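Local coordinates for bifunctional protein PutA (Bdellovibrio bacteriovorus, PDB 5UR2) that probably oxidises proline to glutamate in two steps, joining a flavin-dependent proline dehydrogenase and an NAD-dependent glutamate semialdehyde dehydrogenase in one chain, at residues B[238-243]-B[268-273]; B[275-280]-B[322-327]; B[724-729]-B[743-748]. One frame throughout, in Å; residues are numbered along the deposited sequence.

Contact 1 (B[238-243]-B[268-273]); sequences LDMEQY and FGIVIQ. With P5F (N-propargylglycine-modified flavin adenine dinucleotide), chain F.
Leu-238 and Ile-270 pair across neighbouring parallel strands of the (beta/alpha)8 or TIM barrel of proline dehydrogenase, where the end of strand 235-238 runs beside strand 268-273. Leu-238 N gives a nearly straight bond (175°) to Gly-269 O at 2.7 Å, while the return bond from Val-271 N to Leu-238 O is weak. The two aliphatic side chains lie side by side, Leu-238 CD2 to Ile-270 CD1 at 4.0 Å, and meet helix 246-257 through Thr-249 and Phe-253; branched hydrocarbon suits this seam between barrel wall and outer helix.

Packing is tightest round Met-240. Its CG stands anti to the backbone N (chi1 -173°) and lies 3.1 Å from Gln-273 OE1. Bends at chi2 and chi3 then fold the thioether back, bringing CE within 3.2 Å of Val-271 O; a flexible, unbranched chain can follow so curved a path. The backbone of Met-240 meanwhile bonds twice to the pyrimidine part of the modified flavin, its N donating to O4 and its O accepting from N3. Asp-239 turns to the same ligand, its OD2 approaching the propargyl-derived C23, and its OD1 forms a salt bridge with Arg-300.

Beyond Glu-241 the contact loosens: Gln-242 and Tyr-243 are only partly buried and scarcely meet the strand, and a water takes part in the joint. It donates to both Glu-241 O and Gln-273 OE1, an arrangement that suits a carboxamide, with an acceptor on one branch and a donor on the other. Gln-273 NE2 divides its two N-H groups between protein and cofactor, reaching Glu-241 O at 3.1 Å in the amide plane and flavin O2 at 2.7 Å.

Contact 2 (B[275-280]-B[322-327]); sequences YLRDSF and PVYTNK. With P5F (N-propargylglycine-modified flavin adenine dinucleotide), chain F.
Pro-322 O is gripped by Arg-277 N at 3.0 Å, in a nearly straight bond (172°), and by a water that donates to it and also accepts from Asp-278 N. Two residues further on, Tyr-324 N donates to Tyr-275 O at 3.0 Å, so the backbones are bridged on both sides of the Leu-276 and Val-323 pair.

Around this bridge the side chains interlock. Val-323 CG1 sits over the centre of the Tyr-275 ring, 3.6 Å from its centroid, a CH-pi contact for which the short, beta-branched valine is well shaped; Leu-276 CD2 reaches the same methyl. The extended Arg-277 chain lays CG over one face of the Tyr-324 ring, toward its rim, and its guanidinium, turned 56° from that ring, bonds weakly to Val-323 O through NE and NH2. NH2 finds a firmer partner in Thr-454.

Past the bridge the second segment turns to the cofactor. Asn-326 is the N-cap of helix 327-343, its OD1 capping Ala-328 N. Lys-327 runs CB and CG against the adenine; its NZ hydrogen-bonds phosphate O1A at 2.9 Å and pairs with Asp-331, a long cationic chain spanning base and diphosphate. The loop after strand 268-273 and the connection between helices 307-317 and 327-343, both on the TIM barrel of proline dehydrogenase, thus line the adenosine end of the flavin dinucleotide site.

Contact 3 (B[724-729]-B[743-748]); sequences LHIMNR and CIIEMG
Met-727 and Cys-743 meet at a sulphur: Cys-743 SG lies 4.2 Å from Met-727 CG, and Ile-726 CG2 also comes near it. Met-727 CG has a second neighbour in Ile-745 CG1 at 4.1 Å, while Ile-726 CG2 touches Ile-745 CD1. At the other end of the contact Leu-724 CD2 and Met-747 SD are 4.2 Å apart, their side chains crossing at about a right angle. No hydrogen bond joins the segments; the cysteine thiol, flexible thioethers and branched alkyl groups suit an apolar interface held by van der Waals contact.

These groups come together because helix segment 724-729 runs nearly antiparallel (170°) to strand segment 743-746. They belong to helix 720-730 and strand 742-746 of a beta-alpha-beta unit that begins with strand 711-717, part of the Rossmann-like dinucleotide-binding fold of aldehyde dehydrogenases. Alternation along the strand turns Cys-743 and Ile-745 toward the helix and leaves Ile-744 and Glu-746, the latter a predicted active-site residue, on the other side. Phe-716 of the neighbouring strand packs on both Ile-726 and Ile-745.

Farther out, Val-740 of the second subunit meets Met-727 and Met-747, whose side chain lies about 7 Å from that of Cys-780, another predicted active-site residue.

In the fold
Contacts 1 and 2 belong to the same barrel and share the modified flavin; the loop that opens contact 2 follows strand 268-273 of contact 1 and leads into helix 279-293. They touch where Tyr-243 OH probably bonds to Asp-278 OD2, their centres about 15 Å apart. Contact 1 is buried, with strand bonds and backbone bonds to the flavin; contact 2, partly exposed, relies on loop bridges, CH-pi contacts and a lysine at the phosphate. Contact 3 lies in the aldehyde dehydrogenase part, its centre about 55 Å from that of contact 1. It joins helix to strand without any polar bond and is completed by another subunit, whereas none reaches contacts 1 and 2.

Contact 1 (B[238-243]-B[268-273])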
loop_
_atom_site.group_PDB
_atom_site.type_symbol
_atom_site.label_atom_id
_atom_site.label_comp_id
_atom_site.label_asym_id
_atom_site.label_seq_id
_atom_site.Cartn_x
_atom_site.Cartn_y
_atom_site.Cartn_z
ATOM N N LEU B 238 11.632 35.159 40.865
ATOM C CA LEU B 238 11.612 33.790 40.365
ATOM C C LEU B 238 11.001 33.832 38.975
ATOM O O LEU B 238 9.855 34.282 38.821
ATOM C CB LEU B 238 10.811 32.870 41.292
ATOM C CG LEU B 238 10.864 31.367 40.972
ATOM C CD1 LEU B 238 12.309 30.872 41.039
ATOM C CD2 LEU B 238 9.975 30.548 41.900
ATOM N N ASP B 239 11.781 33.432 37.964
ATOM C CA ASP B 239 11.263 33.422 36.600
ATOM C C ASP B 239 10.235 32.307 36.425
ATOM O O ASP B 239 10.072 31.423 37.273
ATOM C CB ASP B 239 12.392 33.287 35.569
ATOM C CG ASP B 239 13.225 34.578 35.420
ATOM O OD1 ASP B 239 12.725 35.678 35.741
ATOM O OD2 ASP B 239 14.380 34.504 34.955
ATOM N N MET B 240 9.528 32.352 35.299
ATOM C CA MET B 240 8.576 31.308 34.947
ATOM C C MET B 240 9.029 30.650 33.662
ATOM O O MET B 240 9.203 31.329 32.639
ATOM C CB MET B 240 7.158 31.846 34.776
ATOM C CG MET B 240 6.165 30.720 34.585
ATOM S SD MET B 240 6.090 29.633 36.011
ATOM C CE MET B 240 5.139 30.690 37.109
ATOM N N GLU B 241 9.190 29.333 33.719
ATOM C CA GLU B 241 9.658 28.547 32.585
ATOM C C GLU B 241 8.470 27.916 31.860
ATOM O O GLU B 241 7.371 28.486 31.861
ATOM C CB GLU B 241 10.673 27.498 33.068
ATOM C CG GLU B 241 11.932 28.143 33.640
ATOM C CD GLU B 241 12.722 27.217 34.567
ATOM O OE1 GLU B 241 12.250 26.974 35.697
ATOM O OE2 GLU B 241 13.823 26.750 34.177
ATOM N N GLN B 242 8.678 26.753 31.242
ATOM C CA GLN B 242 7.673 26.146 30.375
ATOM C C GLN B 242 6.462 25.652 31.170
ATOM O O GLN B 242 6.478 25.544 32.401
ATOM C CB GLN B 242 8.278 24.998 29.562
ATOM C CG GLN B 242 8.786 23.854 30.393
ATOM C CD GLN B 242 10.218 24.060 30.888
ATOM O OE1 GLN B 242 10.870 25.087 30.604
ATOM N NE2 GLN B 242 10.713 23.080 31.642
ATOM N N TYR B 243 5.387 25.352 30.436
ATOM C CA TYR B 243 4.121 25.045 31.092
ATOM C C TYR B 243 4.216 23.800 31.977
ATOM O O TYR B 243 3.530 23.719 33.001
ATOM C CB TYR B 243 3.019 24.882 30.047
ATOM C CG TYR B 243 1.629 24.818 30.659
ATOM C CD1 TYR B 243 1.049 25.950 31.224
ATOM C CD2 TYR B 243 0.909 23.625 30.687
ATOM C CE1 TYR B 243 -0.221 25.906 31.778
ATOM C CE2 TYR B 243 -0.366 23.569 31.233
ATOM C CZ TYR B 243 -0.924 24.713 31.780
ATOM O OH TYR B 243 -2.188 24.671 32.335
ATOM N N PHE B 268 10.241 40.009 46.914
ATOM C CA PHE B 268 10.258 38.773 46.147
ATOM C C PHE B 268 9.243 38.917 45.023
ATOM O O PHE B 268 8.191 39.537 45.208
ATOM C CB PHE B 268 9.882 37.562 47.009
ATOM C CG PHE B 268 10.889 37.215 48.076
ATOM C CD1 PHE B 268 12.238 37.120 47.781
ATOM C CD2 PHE B 268 10.474 36.949 49.369
ATOM C CE1 PHE B 268 13.156 36.764 48.765
ATOM C CE2 PHE B 268 11.383 36.600 50.357
ATOM C CZ PHE B 268 12.725 36.507 50.057
ATOM N N GLY B 269 9.550 38.344 43.861
ATOM C CA GLY B 269 8.646 38.419 42.734
ATOM C C GLY B 269 8.553 37.099 41.999
ATOM O O GLY B 269 9.476 36.277 42.016
ATOM N N ILE B 270 7.422 36.932 41.313
ATOM C CA ILE B 270 7.118 35.753 40.505
ATOM C C ILE B 270 6.607 36.247 39.155
ATOM O O ILE B 270 5.999 37.323 39.052
ATOM C CB ILE B 270 6.082 34.824 41.209
ATOM C CG1 ILE B 270 5.776 33.537 40.422
ATOM C CG2 ILE B 270 4.782 35.562 41.435
ATOM C CD1 ILE B 270 6.849 32.488 40.400
ATOM N N VAL B 271 6.889 35.464 38.100
ATOM C CA VAL B 271 6.451 35.788 36.748
ATOM C C VAL B 271 5.140 35.084 36.440
ATOM O O VAL B 271 4.967 33.897 36.738
ATOM C CB VAL B 271 7.528 35.414 35.716
ATOM C CG1 VAL B 271 6.964 35.547 34.312
ATOM C CG2 VAL B 271 8.744 36.328 35.870
ATOM N N ILE B 272 4.222 35.810 35.800
ATOM C CA ILE B 272 3.018 35.233 35.224
ATOM C C ILE B 272 3.008 35.532 33.729
ATOM O O ILE B 272 3.303 36.661 33.316
ATOM C CB ILE B 272 1.754 35.780 35.921
ATOM C CG1 ILE B 272 1.639 35.215 37.348
ATOM C CG2 ILE B 272 0.504 35.459 35.113
ATOM C CD1 ILE B 272 1.416 33.699 37.398
ATOM N N GLN B 273 2.676 34.509 32.918
ATOM C CA GLN B 273 2.684 34.590 31.452
ATOM C C GLN B 273 1.252 34.727 30.939
ATOM O O GLN B 273 0.472 33.771 30.989
ATOM C CB GLN B 273 3.347 33.358 30.833
ATOM C CG GLN B 273 4.808 33.146 31.284
ATOM C CD GLN B 273 5.148 31.687 31.507
ATOM O OE1 GLN B 273 4.338 30.930 32.047
ATOM N NE2 GLN B 273 6.363 31.279 31.113
HETATM P PA P5F F . 4.426 41.482 21.642
HETATM O O1A P5F F . 3.308 42.547 21.907
HETATM O O2A P5F F . 4.911 41.343 20.286
HETATM O O5B P5F F . 4.035 40.061 21.941
HETATM C C5B P5F F . 4.701 38.901 21.456
HETATM C C4B P5F F . 4.214 37.689 22.265
HETATM O O4B P5F F . 2.905 37.285 21.943
HETATM C C3B P5F F . 5.022 36.429 22.149
HETATM O O3B P5F F . 6.180 36.468 22.891
HETATM C C2B P5F F . 4.079 35.401 22.630
HETATM O O2B P5F F . 4.081 35.392 24.016
HETATM C C1B P5F F . 2.766 35.907 22.149
HETATM N N9A P5F F . 2.320 35.320 20.911
HETATM C C8A P5F F . 2.971 35.314 19.685
HETATM N N7A P5F F . 2.196 34.681 18.795
HETATM C C5A P5F F . 1.009 34.266 19.401
HETATM C C6A P5F F . -0.122 33.567 18.986
HETATM N N6A P5F F . -0.251 33.122 17.626
HETATM N N1A P5F F . -1.116 33.297 19.853
HETATM C C2A P5F F . -1.044 33.699 21.140
HETATM N N3A P5F F . 0.063 34.359 21.585
HETATM C C4A P5F F . 1.080 34.659 20.766
HETATM N N1 P5F F . 8.812 35.115 29.173
HETATM C C2 P5F F . 8.486 33.951 29.961
HETATM O O2 P5F F . 7.634 33.016 29.418
HETATM N N3 P5F F . 9.024 33.774 31.276
HETATM C C4 P5F F . 9.900 34.720 31.864
HETATM O O4 P5F F . 10.389 34.484 33.155
HETATM C C4X P5F F . 10.253 35.945 31.031
HETATM N N5 P5F F . 11.249 36.916 31.479
HETATM C C5X P5F F . 11.189 38.245 30.838
HETATM C C6 P5F F . 11.736 39.440 31.551
HETATM C C7 P5F F . 11.602 40.729 30.976
HETATM C C7M P5F F . 12.160 41.929 31.709
HETATM C C8 P5F F . 10.944 40.896 29.720
HETATM C C8M P5F F . 10.780 42.252 29.082
HETATM C C9 P5F F . 10.421 39.771 29.041
HETATM C C9A P5F F . 10.561 38.412 29.636
HETATM N N10 P5F F . 9.998 37.252 28.940
HETATM C C10 P5F F . 9.712 36.098 29.745
HETATM C "C1'" P5F F . 9.552 37.299 27.526
HETATM C "C2'" P5F F . 8.140 37.865 27.374
HETATM O "O2'" P5F F . 7.248 36.964 27.911
HETATM C "C3'" P5F F . 7.726 38.190 25.938
HETATM O "O3'" P5F F . 7.735 37.023 25.205
HETATM C "C4'" P5F F . 8.619 39.192 25.220
HETATM O "O4'" P5F F . 9.158 40.026 26.187
HETATM C "C5'" P5F F . 7.956 39.955 24.058
HETATM O "O5'" P5F F . 6.619 40.339 24.313
HETATM P P P5F F . 5.957 41.765 23.913
HETATM O O1P P5F F . 4.775 42.305 24.805
HETATM O O2P P5F F . 7.254 42.651 23.796
HETATM O O3P P5F F . 5.757 41.625 22.289
HETATM C C21 P5F F . 13.273 35.269 31.286
HETATM C C22 P5F F . 12.267 36.147 31.489
HETATM C C23 P5F F . 13.318 33.919 32.024
HETATM O O HOH W 1 4.689 28.165 31.408
#

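Contact 2 (B[275-280]-B[322-327])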
loop_
_atom_site.group_PDB
_atom_site.type_symbol
_atom_site.label_atom_id
_atom_site.label_comp_id
_atom_site.label_asym_id
_atom_site.label_seq_id
_atom_site.Cartn_x
_atom_site.Cartn_y
_atom_site.Cartn_z
ATOM N N TYR B 275 0.124 34.746 28.033
ATOM C CA TYR B 275 -0.311 33.951 26.895
ATOM C C TYR B 275 -0.852 32.588 27.309
ATOM O O TYR B 275 -1.286 31.824 26.435
ATOM C CB TYR B 275 0.822 33.811 25.859
ATOM C CG TYR B 275 1.997 32.881 26.154
ATOM C CD1 TYR B 275 2.212 32.312 27.417
ATOM C CD2 TYR B 275 2.928 32.599 25.140
ATOM C CE1 TYR B 275 3.320 31.463 27.647
ATOM C CE2 TYR B 275 4.023 31.768 25.358
ATOM C CZ TYR B 275 4.218 31.194 26.600
ATOM O OH TYR B 275 5.329 30.384 26.785
ATOM N N LEU B 276 -0.845 32.270 28.608
ATOM C CA LEU B 276 -1.437 31.030 29.097
ATOM C C LEU B 276 -2.932 31.211 29.330
ATOM O O LEU B 276 -3.371 32.245 29.854
ATOM C CB LEU B 276 -0.783 30.569 30.401
ATOM C CG LEU B 276 0.688 30.144 30.287
ATOM C CD1 LEU B 276 1.222 29.676 31.643
ATOM C CD2 LEU B 276 0.863 29.077 29.198
ATOM N N ARG B 277 -3.708 30.177 28.965
ATOM C CA ARG B 277 -5.158 30.224 29.169
ATOM C C ARG B 277 -5.542 30.319 30.649
ATOM O O ARG B 277 -6.595 30.887 30.977
ATOM C CB ARG B 277 -5.824 28.995 28.525
ATOM C CG ARG B 277 -5.650 28.945 27.007
ATOM C CD ARG B 277 -6.121 27.627 26.346
ATOM N NE ARG B 277 -5.765 27.659 24.925
ATOM C CZ ARG B 277 -6.486 28.259 23.976
ATOM N NH1 ARG B 277 -7.622 28.875 24.274
ATOM N NH2 ARG B 277 -6.063 28.263 22.724
ATOM N N ASP B 278 -4.716 29.798 31.560
ATOM C CA ASP B 278 -5.086 29.793 32.971
ATOM C C ASP B 278 -4.437 30.922 33.758
ATOM O O ASP B 278 -4.561 30.971 34.984
ATOM C CB ASP B 278 -4.785 28.417 33.604
ATOM C CG ASP B 278 -3.312 28.049 33.600
ATOM O OD1 ASP B 278 -2.461 28.918 33.305
ATOM O OD2 ASP B 278 -3.008 26.865 33.898
ATOM N N SER B 279 -3.818 31.876 33.070
ATOM C CA SER B 279 -3.060 32.901 33.765
ATOM C C SER B 279 -3.960 33.889 34.516
ATOM O O SER B 279 -3.572 34.384 35.586
ATOM C CB SER B 279 -2.146 33.607 32.760
ATOM O OG SER B 279 -2.884 34.102 31.636
ATOM N N PHE B 280 -5.143 34.214 33.991
ATOM C CA PHE B 280 -5.995 35.122 34.759
ATOM C C PHE B 280 -6.463 34.461 36.051
ATOM O O PHE B 280 -6.533 35.114 37.095
ATOM C CB PHE B 280 -7.181 35.619 33.921
ATOM C CG PHE B 280 -8.078 36.596 34.648
ATOM C CD1 PHE B 280 -7.569 37.800 35.143
ATOM C CD2 PHE B 280 -9.445 36.350 34.777
ATOM C CE1 PHE B 280 -8.401 38.720 35.817
ATOM C CE2 PHE B 280 -10.281 37.252 35.423
ATOM C CZ PHE B 280 -9.761 38.449 35.951
ATOM N N PRO B 322 -1.871 24.732 25.900
ATOM C CA PRO B 322 -2.052 25.635 27.048
ATOM C C PRO B 322 -1.941 27.117 26.723
ATOM O O PRO B 322 -2.342 27.935 27.565
ATOM C CB PRO B 322 -0.934 25.205 28.015
ATOM C CG PRO B 322 0.138 24.757 27.136
ATOM C CD PRO B 322 -0.563 24.053 25.965
ATOM N N VAL B 323 -1.404 27.493 25.566
ATOM C CA VAL B 323 -1.316 28.898 25.170
ATOM C C VAL B 323 -2.508 29.238 24.288
ATOM O O VAL B 323 -3.099 28.366 23.640
ATOM C CB VAL B 323 0.012 29.223 24.450
ATOM C CG1 VAL B 323 1.184 29.140 25.424
ATOM C CG2 VAL B 323 0.238 28.265 23.275
ATOM N N TYR B 324 -2.903 30.513 24.306
ATOM C CA TYR B 324 -3.762 31.020 23.247
ATOM C C TYR B 324 -3.036 30.870 21.928
ATOM O O TYR B 324 -1.806 30.931 21.874
ATOM C CB TYR B 324 -4.111 32.503 23.450
ATOM C CG TYR B 324 -4.809 32.814 24.733
ATOM C CD1 TYR B 324 -6.143 32.458 24.927
ATOM C CD2 TYR B 324 -4.134 33.458 25.768
ATOM C CE1 TYR B 324 -6.802 32.764 26.126
ATOM C CE2 TYR B 324 -4.768 33.747 26.968
ATOM C CZ TYR B 324 -6.095 33.400 27.142
ATOM O OH TYR B 324 -6.709 33.706 28.323
ATOM N N THR B 325 -3.797 30.682 20.852
ATOM C CA THR B 325 -3.172 30.598 19.540
ATOM C C THR B 325 -3.594 31.744 18.625
ATOM O O THR B 325 -3.196 31.774 17.459
ATOM C CB THR B 325 -3.442 29.230 18.901
ATOM O OG1 THR B 325 -4.840 28.959 18.910
ATOM C CG2 THR B 325 -2.711 28.133 19.696
ATOM N N ASN B 326 -4.350 32.708 19.134
ATOM C CA ASN B 326 -4.587 33.987 18.473
ATOM C C ASN B 326 -3.831 35.045 19.269
ATOM O O ASN B 326 -4.070 35.207 20.472
ATOM C CB ASN B 326 -6.094 34.262 18.415
ATOM C CG ASN B 326 -6.446 35.696 17.998
ATOM O OD1 ASN B 326 -5.602 36.481 17.585
ATOM N ND2 ASN B 326 -7.731 36.017 18.085
ATOM N N LYS B 327 -2.916 35.759 18.609
ATOM C CA LYS B 327 -2.023 36.626 19.375
ATOM C C LYS B 327 -2.790 37.752 20.075
ATOM O O LYS B 327 -2.379 38.210 21.148
ATOM C CB LYS B 327 -0.923 37.186 18.468
ATOM C CG LYS B 327 0.252 37.793 19.259
ATOM C CD LYS B 327 0.185 39.339 19.264
ATOM C CE LYS B 327 1.314 39.948 20.108
ATOM N NZ LYS B 327 1.212 41.447 20.158
HETATM P PA P5F F . 4.426 41.482 21.642
HETATM O O1A P5F F . 3.308 42.547 21.907
HETATM O O2A P5F F . 4.911 41.343 20.286
HETATM O O5B P5F F . 4.035 40.061 21.941
HETATM C C5B P5F F . 4.701 38.901 21.456
HETATM C C4B P5F F . 4.214 37.689 22.265
HETATM O O4B P5F F . 2.905 37.285 21.943
HETATM C C3B P5F F . 5.022 36.429 22.149
HETATM O O3B P5F F . 6.180 36.468 22.891
HETATM C C2B P5F F . 4.079 35.401 22.630
HETATM O O2B P5F F . 4.081 35.392 24.016
HETATM C C1B P5F F . 2.766 35.907 22.149
HETATM N N9A P5F F . 2.320 35.320 20.911
HETATM C C8A P5F F . 2.971 35.314 19.685
HETATM N N7A P5F F . 2.196 34.681 18.795
HETATM C C5A P5F F . 1.009 34.266 19.401
HETATM C C6A P5F F . -0.122 33.567 18.986
HETATM N N6A P5F F . -0.251 33.122 17.626
HETATM N N1A P5F F . -1.116 33.297 19.853
HETATM C C2A P5F F . -1.044 33.699 21.140
HETATM N N3A P5F F . 0.063 34.359 21.585
HETATM C C4A P5F F . 1.080 34.659 20.766
HETATM N N1 P5F F . 8.812 35.115 29.173
HETATM C C2 P5F F . 8.486 33.951 29.961
HETATM O O2 P5F F . 7.634 33.016 29.418
HETATM N N3 P5F F . 9.024 33.774 31.276
HETATM C C4 P5F F . 9.900 34.720 31.864
HETATM O O4 P5F F . 10.389 34.484 33.155
HETATM C C4X P5F F . 10.253 35.945 31.031
HETATM N N5 P5F F . 11.249 36.916 31.479
HETATM C C5X P5F F . 11.189 38.245 30.838
HETATM C C6 P5F F . 11.736 39.440 31.551
HETATM C C7 P5F F . 11.602 40.729 30.976
HETATM C C7M P5F F . 12.160 41.929 31.709
HETATM C C8 P5F F . 10.944 40.896 29.720
HETATM C C8M P5F F . 10.780 42.252 29.082
HETATM C C9 P5F F . 10.421 39.771 29.041
HETATM C C9A P5F F . 10.561 38.412 29.636
HETATM N N10 P5F F . 9.998 37.252 28.940
HETATM C C10 P5F F . 9.712 36.098 29.745
HETATM C "C1'" P5F F . 9.552 37.299 27.526
HETATM C "C2'" P5F F . 8.140 37.865 27.374
HETATM O "O2'" P5F F . 7.248 36.964 27.911
HETATM C "C3'" P5F F . 7.726 38.190 25.938
HETATM O "O3'" P5F F . 7.735 37.023 25.205
HETATM C "C4'" P5F F . 8.619 39.192 25.220
HETATM O "O4'" P5F F . 9.158 40.026 26.187
HETATM C "C5'" P5F F . 7.956 39.955 24.058
HETATM O "O5'" P5F F . 6.619 40.339 24.313
HETATM P P P5F F . 5.957 41.765 23.913
HETATM O O1P P5F F . 4.775 42.305 24.805
HETATM O O2P P5F F . 7.254 42.651 23.796
HETATM O O3P P5F F . 5.757 41.625 22.289
HETATM C C21 P5F F . 13.273 35.269 31.286
HETATM C C22 P5F F . 12.267 36.147 31.489
HETATM C C23 P5F F . 13.318 33.919 32.024
HETATM O O HOH W 2 -6.276 33.797 31.327
HETATM O O HOH W 3 -3.028 27.457 30.381
#

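Contact 3 (B[724-729]-B[743-748])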
loop_
_atom_site.group_PDB
_atom_site.type_symbol
_atom_site.label_atom_id
_atom_site.label_comp_id
_atom_site.label_asym_id
_atom_site.label_seq_id
_atom_site.Cartn_x
_atom_site.Cartn_y
_atom_site.Cartn_z
ATOM N N LEU B 724 16.090 -17.969 16.406
ATOM C CA LEU B 724 16.702 -18.899 15.471
ATOM C C LEU B 724 16.135 -20.302 15.649
ATOM O O LEU B 724 15.880 -21.000 14.661
ATOM C CB LEU B 724 18.224 -18.903 15.644
ATOM C CG LEU B 724 18.859 -17.528 15.399
ATOM C CD1 LEU B 724 20.368 -17.605 15.426
ATOM C CD2 LEU B 724 18.362 -16.883 14.111
ATOM N N HIS B 725 15.932 -20.734 16.900
ATOM C CA HIS B 725 15.363 -22.059 17.144
ATOM C C HIS B 725 13.965 -22.163 16.543
ATOM O O HIS B 725 13.641 -23.135 15.850
ATOM C CB HIS B 725 15.318 -22.350 18.653
ATOM C CG HIS B 725 14.620 -23.631 19.006
ATOM N ND1 HIS B 725 15.182 -24.873 18.801
ATOM C CD2 HIS B 725 13.366 -23.859 19.467
ATOM C CE1 HIS B 725 14.325 -25.810 19.170
ATOM N NE2 HIS B 725 13.210 -25.221 19.565
ATOM N N ILE B 726 13.138 -21.136 16.768
ATOM C CA ILE B 726 11.766 -21.131 16.259
ATOM C C ILE B 726 11.759 -21.162 14.736
ATOM O O ILE B 726 10.981 -21.897 14.117
ATOM C CB ILE B 726 11.010 -19.902 16.792
ATOM C CG1 ILE B 726 10.694 -20.080 18.280
ATOM C CG2 ILE B 726 9.736 -19.669 15.961
ATOM C CD1 ILE B 726 10.038 -18.878 18.926
ATOM N N MET B 727 12.627 -20.374 14.105
ATOM C CA MET B 727 12.630 -20.363 12.649
ATOM C C MET B 727 13.059 -21.715 12.108
ATOM O O MET B 727 12.537 -22.177 11.089
ATOM C CB MET B 727 13.541 -19.253 12.123
ATOM C CG MET B 727 12.954 -17.870 12.296
ATOM S SD MET B 727 13.979 -16.606 11.520
ATOM C CE MET B 727 15.481 -16.855 12.423
ATOM N N ASN B 728 13.966 -22.380 12.811
ATOM C CA ASN B 728 14.360 -23.726 12.430
ATOM C C ASN B 728 13.191 -24.700 12.556
ATOM O O ASN B 728 12.896 -25.466 11.627
ATOM C CB ASN B 728 15.528 -24.156 13.304
ATOM C CG ASN B 728 16.432 -25.088 12.604
ATOM O OD1 ASN B 728 16.290 -26.299 12.744
ATOM N ND2 ASN B 728 17.360 -24.545 11.802
ATOM N N ARG B 729 12.493 -24.667 13.695
ATOM C CA ARG B 729 11.369 -25.579 13.895
ATOM C C ARG B 729 10.238 -25.301 12.914
ATOM O O ARG B 729 9.562 -26.230 12.459
ATOM C CB ARG B 729 10.856 -25.488 15.333
ATOM C CG ARG B 729 11.845 -25.922 16.443
ATOM C CD ARG B 729 12.488 -27.273 16.181
ATOM N NE ARG B 729 11.480 -28.237 15.773
ATOM C CZ ARG B 729 11.741 -29.369 15.131
ATOM N NH1 ARG B 729 10.742 -30.154 14.770
ATOM N NH2 ARG B 729 12.990 -29.710 14.838
ATOM N N CYS B 743 6.955 -16.981 9.988
ATOM C CA CYS B 743 7.480 -16.454 11.246
ATOM C C CYS B 743 7.556 -14.935 11.182
ATOM O O CYS B 743 8.086 -14.381 10.217
ATOM C CB CYS B 743 8.865 -17.012 11.544
ATOM S SG CYS B 743 8.875 -18.775 11.859
ATOM N N ILE B 744 7.016 -14.271 12.197
ATOM C CA ILE B 744 7.133 -12.831 12.366
ATOM C C ILE B 744 7.973 -12.619 13.621
ATOM O O ILE B 744 7.463 -12.770 14.737
ATOM C CB ILE B 744 5.756 -12.163 12.466
ATOM C CG1 ILE B 744 4.885 -12.587 11.280
ATOM C CG2 ILE B 744 5.894 -10.633 12.504
ATOM C CD1 ILE B 744 3.399 -12.215 11.409
ATOM N N ILE B 745 9.255 -12.252 13.454
ATOM C CA ILE B 745 10.276 -12.401 14.494
ATOM C C ILE B 745 10.976 -11.068 14.762
ATOM O O ILE B 745 11.450 -10.417 13.827
ATOM C CB ILE B 745 11.339 -13.439 14.089
ATOM C CG1 ILE B 745 10.714 -14.795 13.783
ATOM C CG2 ILE B 745 12.369 -13.582 15.197
ATOM C CD1 ILE B 745 10.193 -15.495 14.982
ATOM N N GLU B 746 11.102 -10.699 16.040
ATOM C CA GLU B 746 11.943 -9.588 16.490
ATOM C C GLU B 746 12.911 -10.116 17.550
ATOM O O GLU B 746 12.476 -10.762 18.508
ATOM C CB GLU B 746 11.070 -8.452 17.041
ATOM C CG GLU B 746 11.830 -7.216 17.555
ATOM C CD GLU B 746 10.953 -6.274 18.398
ATOM O OE1 GLU B 746 9.723 -6.138 18.149
ATOM O OE2 GLU B 746 11.503 -5.689 19.352
ATOM N N MET B 747 14.225 -9.858 17.382
ATOM C CA MET B 747 15.244 -10.553 18.177
ATOM C C MET B 747 16.287 -9.667 18.871
ATOM O O MET B 747 17.293 -10.195 19.364
ATOM C CB MET B 747 15.986 -11.566 17.307
ATOM C CG MET B 747 15.226 -12.843 17.073
ATOM S SD MET B 747 16.155 -13.866 15.957
ATOM C CE MET B 747 16.151 -12.841 14.498
ATOM N N GLY B 748 16.095 -8.364 18.953
ATOM C CA GLY B 748 17.008 -7.565 19.753
ATOM C C GLY B 748 18.069 -6.837 18.942
ATOM O O GLY B 748 18.165 -6.938 17.713
#